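Local coordinates for D-alanyl-D-alanine carboxypeptidase (Vibrio cholerae, PDB 5TR7), which probably removes the terminal D-alanine from the peptide side chains of cell wall precursors, as a penicillin-binding serine carboxypeptidase of the S11 family, at residues A[12-17]-A[149-154]; A[54-59]-A[85-90]; A[42-47]-A[119-124]. All blocks are in the same frame, centred on the assembly; numbering follows the deposited sequence.

Contact 1: residues A[12-17]-A[149-154]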
# COMPACT_ATOMS: atom_id res chain seq x y z
N VAL A 12 3.09 10.61 9.97
CA VAL A 12 4.51 10.82 9.83
C VAL A 12 4.79 11.44 8.50
O VAL A 12 4.12 11.14 7.52
CB VAL A 12 5.37 9.58 10.09
CG1 VAL A 12 5.03 8.48 9.16
CG2 VAL A 12 6.84 9.94 9.92
N LEU A 13 5.75 12.34 8.45
CA LEU A 13 6.14 12.96 7.22
C LEU A 13 7.61 12.72 7.16
O LEU A 13 8.32 13.07 8.05
CB LEU A 13 5.85 14.44 7.25
CG LEU A 13 6.43 15.25 6.11
CD1 LEU A 13 6.07 14.64 4.79
CD2 LEU A 13 5.94 16.68 6.18
N MET A 14 8.08 12.13 6.08
CA MET A 14 9.48 11.77 5.95
C MET A 14 10.08 12.24 4.67
O MET A 14 9.47 12.17 3.61
CB MET A 14 9.57 10.25 6.02
CG MET A 14 10.94 9.65 5.74
SD MET A 14 10.92 7.85 5.74
CE MET A 14 10.92 7.55 7.50
N ASP A 15 11.30 12.76 4.79
CA ASP A 15 12.08 13.12 3.61
C ASP A 15 12.55 11.78 2.97
O ASP A 15 13.22 11.00 3.63
CB ASP A 15 13.30 13.96 4.02
CG ASP A 15 14.37 14.03 2.95
OD1 ASP A 15 14.07 14.08 1.75
OD2 ASP A 15 15.54 13.99 3.35
N TYR A 16 12.20 11.55 1.72
CA TYR A 16 12.56 10.34 1.04
C TYR A 16 14.04 10.16 0.94
O TYR A 16 14.51 9.04 1.04
CB TYR A 16 11.98 10.25 -0.40
CG TYR A 16 12.56 9.11 -1.22
CD1 TYR A 16 11.97 7.84 -1.20
CD2 TYR A 16 13.69 9.28 -2.01
CE1 TYR A 16 12.52 6.80 -1.90
CE2 TYR A 16 14.22 8.23 -2.75
CZ TYR A 16 13.63 6.99 -2.68
OH TYR A 16 14.15 5.89 -3.36
N HIS A 17 14.79 11.23 0.68
CA HIS A 17 16.24 11.11 0.48
C HIS A 17 17.03 10.62 1.71
O HIS A 17 17.68 9.59 1.64
CB HIS A 17 16.85 12.42 -0.05
CG HIS A 17 16.18 12.93 -1.29
ND1 HIS A 17 15.94 12.13 -2.40
CD2 HIS A 17 15.70 14.16 -1.62
CE1 HIS A 17 15.30 12.83 -3.33
NE2 HIS A 17 15.13 14.06 -2.87
N THR A 149 2.92 0.46 12.22
CA THR A 149 2.96 1.82 12.76
C THR A 149 3.14 2.79 11.59
O THR A 149 3.64 2.39 10.51
CB THR A 149 4.15 2.07 13.73
OG1 THR A 149 5.38 1.99 12.99
CG2 THR A 149 4.20 1.09 14.89
N PRO A 150 2.73 4.06 11.79
CA PRO A 150 2.91 5.05 10.75
C PRO A 150 4.34 5.14 10.27
O PRO A 150 4.58 5.32 9.08
CB PRO A 150 2.54 6.36 11.43
CG PRO A 150 1.53 5.96 12.44
CD PRO A 150 1.88 4.57 12.88
N TYR A 151 5.28 5.08 11.21
CA TYR A 151 6.67 5.17 10.84
C TYR A 151 7.07 3.98 9.97
O TYR A 151 7.66 4.18 8.91
CB TYR A 151 7.56 5.22 12.08
CG TYR A 151 9.01 5.27 11.74
CD1 TYR A 151 9.56 6.41 11.13
CD2 TYR A 151 9.84 4.19 11.97
CE1 TYR A 151 10.89 6.43 10.74
CE2 TYR A 151 11.18 4.22 11.60
CZ TYR A 151 11.70 5.35 11.04
OH TYR A 151 13.02 5.37 10.70
N ASP A 152 6.72 2.77 10.40
CA ASP A 152 7.04 1.58 9.62
C ASP A 152 6.40 1.61 8.23
O ASP A 152 7.00 1.16 7.26
CB ASP A 152 6.66 0.31 10.33
CG ASP A 152 7.54 0.02 11.58
OD1 ASP A 152 8.38 0.86 11.99
OD2 ASP A 152 7.38 -1.07 12.13
N LEU A 153 5.16 2.09 8.17
CA LEU A 153 4.48 2.21 6.90
C LEU A 153 5.20 3.24 6.00
O LEU A 153 5.32 3.03 4.79
CB LEU A 153 2.97 2.54 7.11
CG LEU A 153 2.15 1.40 7.78
CD1 LEU A 153 0.85 1.88 8.36
CD2 LEU A 153 1.89 0.32 6.77
N ALA A 154 5.81 4.28 6.59
CA ALA A 154 6.56 5.23 5.81
C ALA A 154 7.80 4.56 5.22
O ALA A 154 8.17 4.81 4.05
CB ALA A 154 7.01 6.36 6.70

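Contact 2: residues A[54-59]-A[85-90]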
# COMPACT_ATOMS: atom_id res chain seq x y z
N ILE A 54 9.34 -14.98 -10.83
CA ILE A 54 8.06 -15.05 -11.54
C ILE A 54 8.14 -14.05 -12.69
O ILE A 54 8.93 -13.13 -12.63
CB ILE A 54 6.85 -14.68 -10.63
CG1 ILE A 54 7.00 -13.26 -10.06
CG2 ILE A 54 6.69 -15.71 -9.52
CD1 ILE A 54 5.81 -12.76 -9.27
N SER A 55 7.33 -14.24 -13.73
CA SER A 55 7.24 -13.29 -14.84
C SER A 55 5.83 -12.64 -14.84
O SER A 55 4.84 -13.26 -14.52
CB SER A 55 7.37 -14.01 -16.16
OG SER A 55 6.96 -13.16 -17.26
N LEU A 56 5.78 -11.42 -15.32
CA LEU A 56 4.56 -10.68 -15.49
C LEU A 56 3.60 -11.39 -16.50
O LEU A 56 2.40 -11.20 -16.44
CB LEU A 56 4.91 -9.29 -15.98
CG LEU A 56 5.72 -8.41 -15.05
CD1 LEU A 56 6.00 -7.09 -15.69
CD2 LEU A 56 4.96 -8.19 -13.74
N ASN A 57 4.15 -12.24 -17.36
CA ASN A 57 3.39 -12.99 -18.37
C ASN A 57 2.91 -14.37 -17.89
O ASN A 57 2.20 -15.05 -18.63
CB ASN A 57 4.19 -13.15 -19.67
CG ASN A 57 4.44 -11.82 -20.40
OD1 ASN A 57 3.61 -10.94 -20.39
ND2 ASN A 57 5.58 -11.70 -21.09
N ASP A 58 3.25 -14.80 -16.66
CA ASP A 58 2.73 -16.10 -16.17
C ASP A 58 1.25 -16.06 -15.98
O ASP A 58 0.68 -15.02 -15.61
CB ASP A 58 3.24 -16.46 -14.75
CG ASP A 58 4.72 -16.59 -14.66
OD1 ASP A 58 5.33 -16.97 -15.68
OD2 ASP A 58 5.27 -16.31 -13.56
N ASP A 59 0.65 -17.22 -16.19
CA ASP A 59 -0.74 -17.45 -15.99
C ASP A 59 -0.85 -17.98 -14.57
O ASP A 59 -0.26 -18.96 -14.21
CB ASP A 59 -1.22 -18.51 -16.98
CG ASP A 59 -1.08 -18.06 -18.40
OD1 ASP A 59 -1.56 -16.99 -18.77
OD2 ASP A 59 -0.49 -18.79 -19.16
N VAL A 85 -5.26 -16.05 -14.55
CA VAL A 85 -5.12 -14.61 -14.73
C VAL A 85 -3.61 -14.34 -14.81
O VAL A 85 -2.82 -14.97 -14.13
CB VAL A 85 -5.68 -13.83 -13.52
CG1 VAL A 85 -5.55 -12.33 -13.75
CG2 VAL A 85 -7.13 -14.20 -13.25
N LYS A 86 -3.22 -13.37 -15.63
CA LYS A 86 -1.83 -12.98 -15.72
C LYS A 86 -1.34 -12.24 -14.48
O LYS A 86 -2.10 -11.56 -13.81
CB LYS A 86 -1.62 -12.14 -16.96
CG LYS A 86 -1.90 -13.05 -18.16
CD LYS A 86 -1.44 -12.53 -19.48
CE LYS A 86 0.07 -12.20 -19.47
NZ LYS A 86 0.78 -11.84 -20.76
N VAL A 87 -0.06 -12.42 -14.17
CA VAL A 87 0.61 -11.76 -13.03
C VAL A 87 0.46 -10.24 -13.11
O VAL A 87 0.07 -9.65 -12.15
CB VAL A 87 2.11 -12.12 -12.95
CG1 VAL A 87 2.88 -11.16 -12.06
CG2 VAL A 87 2.27 -13.53 -12.44
N SER A 88 0.70 -9.63 -14.26
CA SER A 88 0.53 -8.17 -14.33
C SER A 88 -0.87 -7.70 -13.99
O SER A 88 -1.02 -6.71 -13.34
CB SER A 88 0.94 -7.60 -15.68
OG SER A 88 0.13 -8.08 -16.68
N ASP A 89 -1.87 -8.48 -14.33
CA ASP A 89 -3.24 -8.15 -14.10
C ASP A 89 -3.57 -8.33 -12.62
O ASP A 89 -4.23 -7.46 -12.02
CB ASP A 89 -4.14 -8.99 -14.99
CG ASP A 89 -4.04 -8.62 -16.43
OD1 ASP A 89 -4.12 -7.39 -16.70
OD2 ASP A 89 -4.00 -9.55 -17.30
N LEU A 90 -3.13 -9.42 -12.01
CA LEU A 90 -3.37 -9.58 -10.59
C LEU A 90 -2.71 -8.43 -9.77
O LEU A 90 -3.26 -7.94 -8.76
CB LEU A 90 -2.83 -10.93 -10.09
CG LEU A 90 -3.70 -12.15 -10.47
CD1 LEU A 90 -2.97 -13.44 -10.01
CD2 LEU A 90 -5.11 -12.12 -9.88

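Contact 3: residues A[42-47]-A[119-124]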
# COMPACT_ATOMS: atom_id res chain seq x y z
N SER A 42 2.79 -6.16 -2.38
CA SER A 42 3.32 -5.72 -3.67
C SER A 42 4.85 -5.59 -3.58
O SER A 42 5.53 -5.73 -4.60
CB SER A 42 2.73 -4.42 -4.14
OG SER A 42 3.39 -3.35 -3.50
N TYR A 43 5.39 -5.31 -2.39
CA TYR A 43 6.83 -5.18 -2.24
C TYR A 43 7.45 -6.55 -2.51
O TYR A 43 8.40 -6.67 -3.30
CB TYR A 43 7.24 -4.61 -0.86
CG TYR A 43 8.76 -4.43 -0.73
CD1 TYR A 43 9.55 -5.48 -0.33
CD2 TYR A 43 9.39 -3.21 -1.03
CE1 TYR A 43 10.93 -5.36 -0.30
CE2 TYR A 43 10.78 -3.08 -0.95
CZ TYR A 43 11.56 -4.15 -0.60
OH TYR A 43 12.91 -4.03 -0.54
N VAL A 44 6.93 -7.59 -1.85
CA VAL A 44 7.45 -8.95 -2.06
C VAL A 44 7.31 -9.37 -3.53
O VAL A 44 8.24 -9.88 -4.15
CB VAL A 44 6.75 -9.99 -1.15
CG1 VAL A 44 7.31 -11.39 -1.39
CG2 VAL A 44 6.95 -9.62 0.32
N ILE A 45 6.13 -9.10 -4.11
CA ILE A 45 5.92 -9.41 -5.54
C ILE A 45 6.98 -8.69 -6.42
O ILE A 45 7.54 -9.24 -7.32
CB ILE A 45 4.51 -9.03 -5.96
CG1 ILE A 45 3.49 -9.95 -5.28
CG2 ILE A 45 4.33 -9.05 -7.48
CD1 ILE A 45 2.05 -9.39 -5.40
N GLY A 46 7.28 -7.45 -6.09
CA GLY A 46 8.25 -6.64 -6.85
C GLY A 46 9.63 -7.27 -6.78
O GLY A 46 10.35 -7.39 -7.79
N GLN A 47 10.00 -7.73 -5.59
CA GLN A 47 11.29 -8.39 -5.49
C GLN A 47 11.34 -9.66 -6.29
O GLN A 47 12.35 -9.91 -6.97
CB GLN A 47 11.64 -8.63 -4.04
CG GLN A 47 12.01 -7.34 -3.27
CD GLN A 47 13.37 -6.82 -3.62
OE1 GLN A 47 14.01 -7.35 -4.49
NE2 GLN A 47 13.85 -5.81 -2.91
N ASP A 119 5.42 -15.51 5.64
CA ASP A 119 6.83 -15.64 6.12
C ASP A 119 7.71 -14.69 5.32
O ASP A 119 8.48 -13.92 5.88
CB ASP A 119 7.36 -17.10 5.97
CG ASP A 119 6.66 -18.10 6.88
OD1 ASP A 119 5.97 -17.64 7.81
OD2 ASP A 119 6.85 -19.35 6.74
N LEU A 120 7.63 -14.70 4.00
CA LEU A 120 8.44 -13.74 3.23
C LEU A 120 8.09 -12.28 3.60
O LEU A 120 9.00 -11.44 3.72
CB LEU A 120 8.23 -13.84 1.74
CG LEU A 120 8.52 -15.21 1.13
CD1 LEU A 120 8.07 -15.09 -0.32
CD2 LEU A 120 9.98 -15.63 1.27
N MET A 121 6.80 -11.97 3.80
CA MET A 121 6.43 -10.62 4.16
C MET A 121 7.14 -10.16 5.41
O MET A 121 7.72 -9.09 5.42
CB MET A 121 4.91 -10.43 4.38
CG MET A 121 4.00 -10.70 3.19
SD MET A 121 2.23 -10.78 3.60
CE MET A 121 1.83 -9.07 3.81
N ASN A 122 7.12 -10.94 6.48
CA ASN A 122 7.80 -10.56 7.73
C ASN A 122 9.29 -10.58 7.62
O ASN A 122 9.97 -9.83 8.33
CB ASN A 122 7.34 -11.46 8.91
CG ASN A 122 5.86 -11.25 9.25
OD1 ASN A 122 5.39 -10.10 9.42
ND2 ASN A 122 5.09 -12.35 9.29
N ALA A 123 9.86 -11.46 6.81
CA ALA A 123 11.33 -11.44 6.66
C ALA A 123 11.70 -10.13 5.95
O ALA A 123 12.63 -9.43 6.35
CB ALA A 123 11.83 -12.63 5.87
N TRP A 124 10.93 -9.73 4.94
CA TRP A 124 11.25 -8.44 4.30
C TRP A 124 11.02 -7.25 5.23
O TRP A 124 11.83 -6.31 5.26
CB TRP A 124 10.52 -8.21 3.01
CG TRP A 124 11.15 -8.92 1.84
CD1 TRP A 124 10.71 -10.05 1.23
CD2 TRP A 124 12.36 -8.53 1.15
NE1 TRP A 124 11.56 -10.40 0.23
CE2 TRP A 124 12.54 -9.45 0.11
CE3 TRP A 124 13.28 -7.49 1.29
CZ2 TRP A 124 13.65 -9.39 -0.76
CZ3 TRP A 124 14.38 -7.42 0.39
CH2 TRP A 124 14.53 -8.37 -0.60

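Contact 1: residues A[12-17]-A[149-154]
Val-12 lays its CG1 methyl over the first turn of helix 150-163, where it meets Pro-150 and Ala-154 together. CG1 stands between the backbone N and the carbonyl carbon (chi1 60°), and from there it reaches Pro-150 O at 3.2 Å and the Ala-154 CB methyl at 3.8 Å. Two residues on, Met-14 has an extended chain as far as SD and then bends at chi3 (-78°), which brings CE to Tyr-151 CE1 at 3.4 Å; the two side chains cross obliquely. The same CE passes Ala-154 CB at 4.2 Å, so the alanine methyl is shared between the valine and the methionine. The helix start is fixed separately: Thr-149, the N-cap, takes Asp-152 N on OG1 at 3.0 Å. The axes of strand 12-15 and of the 150-154 turn approach to 8.5 Å, 33° apart, and the neighbouring strand 221-230 also meets Ala-154 through Val-226. Farther along, Gln-158 NE2 supplies a polar tie to Tyr-16 O. Between residues 12-14 and 150-154 carbon-carbon contacts predominate, and the Pro-150 oxygen that Val-12 touches already accepts from Ala-154 N, which implies that apolar packing joins these two segments.

Contact 2: residues A[54-59]-A[85-90]
Val-85 meets the 54-59 segment through its backbone, its O lying 3.6 Å from Asp-59 C, while its side chain turns away toward Met-77, Val-79 and Tyr-178. Lys-86 follows as the antiparallel, non-hydrogen-bonded partner of Asp-59. Its CA-H points at Asp-58 O, and its side chain lies beside that of Asn-57, both pointing the same way. A bend at chi3 (56°) turns CE toward the Asn-57 backbone, and NZ donates to Asn-57 OD1 at 3.0 Å from above the amide carbonyl plane. The Asp-59 carboxylate stays farther off, its OD1 reaching only the lysine CG.

Val-87 is the apolar centre. Its N donates to Asp-58 O at 3.1 Å. CG1, anti to the backbone N (chi1 164°), touches Leu-56 CD2 at 4.0 Å and, more loosely, Ile-54 CD1. CG2 packs against Ser-55 O at 3.3 Å and Asp-58 CB. Ser-88 N then donates to Leu-56 O at 3.2 Å. Two amides at the start of helix 87-95 are thus met by carbonyls of the 54-59 segment.

That segment keeps its shape through a type I turn from Ser-55 to Asp-58. Ser-55 OG accepts from Asn-57 N as an ST turn, and Asp-58 OD2 takes Ser-55 N at 2.9 Å as well as His-109 NE2 of helix 100-111. Lys-86 is the N-cap residue of helix 87-95. The turn leads into strand 59-61, whose antiparallel partner 84-86 passes directly into helix 87-95: a small two-stranded pairing at a strand-to-helix junction of the penicillin-binding domain, away from the annotated sites.

Contact 3: residues A[42-47]-A[119-124]
Tyr-43 and Gln-47 both lie against one face of the Trp-124 indole. Tyr-43 presents its edge in an offset edge-to-face pair with the six-membered ring, the planes at 67° and the centroids 5.4 Å apart. CE1 is the leading atom, 3.5 Å from Trp-124 CE3 and displaced toward the rim. Seen from the tyrosine, the indole CD2 and CE3 sit at its edge, near the ring plane. Farther along the same indole face, Gln-47 CG makes a CH-pi contact, 4.0 Å from the centroid of the six-membered ring. The bend of the glutamine at chi2 carries CD past the CH2 rim of the indole, above its plane. The amide, turned just 10° from the ring plane, overhangs that rim, with NE2 at 3.5 Å from Trp-124 CH2.

That amide is held in its rotation by a hydrogen bond within its own helix, Gln-47 NE2 to Tyr-43 OH at 3.1 Å, with the oxygen lying in the amide plane. The tyrosine hydroxyl also bonds Asp-163 OD2 at the end of helix 150-163, so the polar ends of both side chains are tied beside the indole.

Val-44 fills the approach between the helices. CG1, anti to the backbone N, meets Leu-120 CD1 at 3.9 Å, the two side chains at about a right angle, while CG2 touches Trp-124 CD1 at 3.9 Å and the Met-121 backbone CA.

Segments 42-47 and 119-124 cross at 91°, axes 9.9 Å apart, a near-perpendicular packing in the helical part of the S11 domain. Helix 37-50 follows Ser-35 and carries Lys-38, the predicted nucleophile and proton acceptor of an apparent SxxK motif. Helix 150-163 flanks it at Tyr-43 and helix 87-95 at Ile-45, while helix 114-127 crosses on the Val-44 side.

Contacts 1 and 3 are buried, whereas contact 2 lies nearer the surface, on the opposite side of the chain's centre from contact 1. Helix 37-50, crossed in contact 3, leads into the loop of contact 2, and their nearest atoms are about 4 Å apart. Contact 1 sets a helix on the five-stranded sheet, contact 3 sets helix against helix, and contact 2 joins a turn to a strand end and a helix start. The chemistry follows: methyl and ring packing on the sheet, an edge-to-face aromatic pair and a CH-pi contact between helices, and backbone hydrogen bonds with a lysine-asparagine bond at the periphery. Along the chain, contact 2 is nested within contact 3, and contact 3 within contact 1.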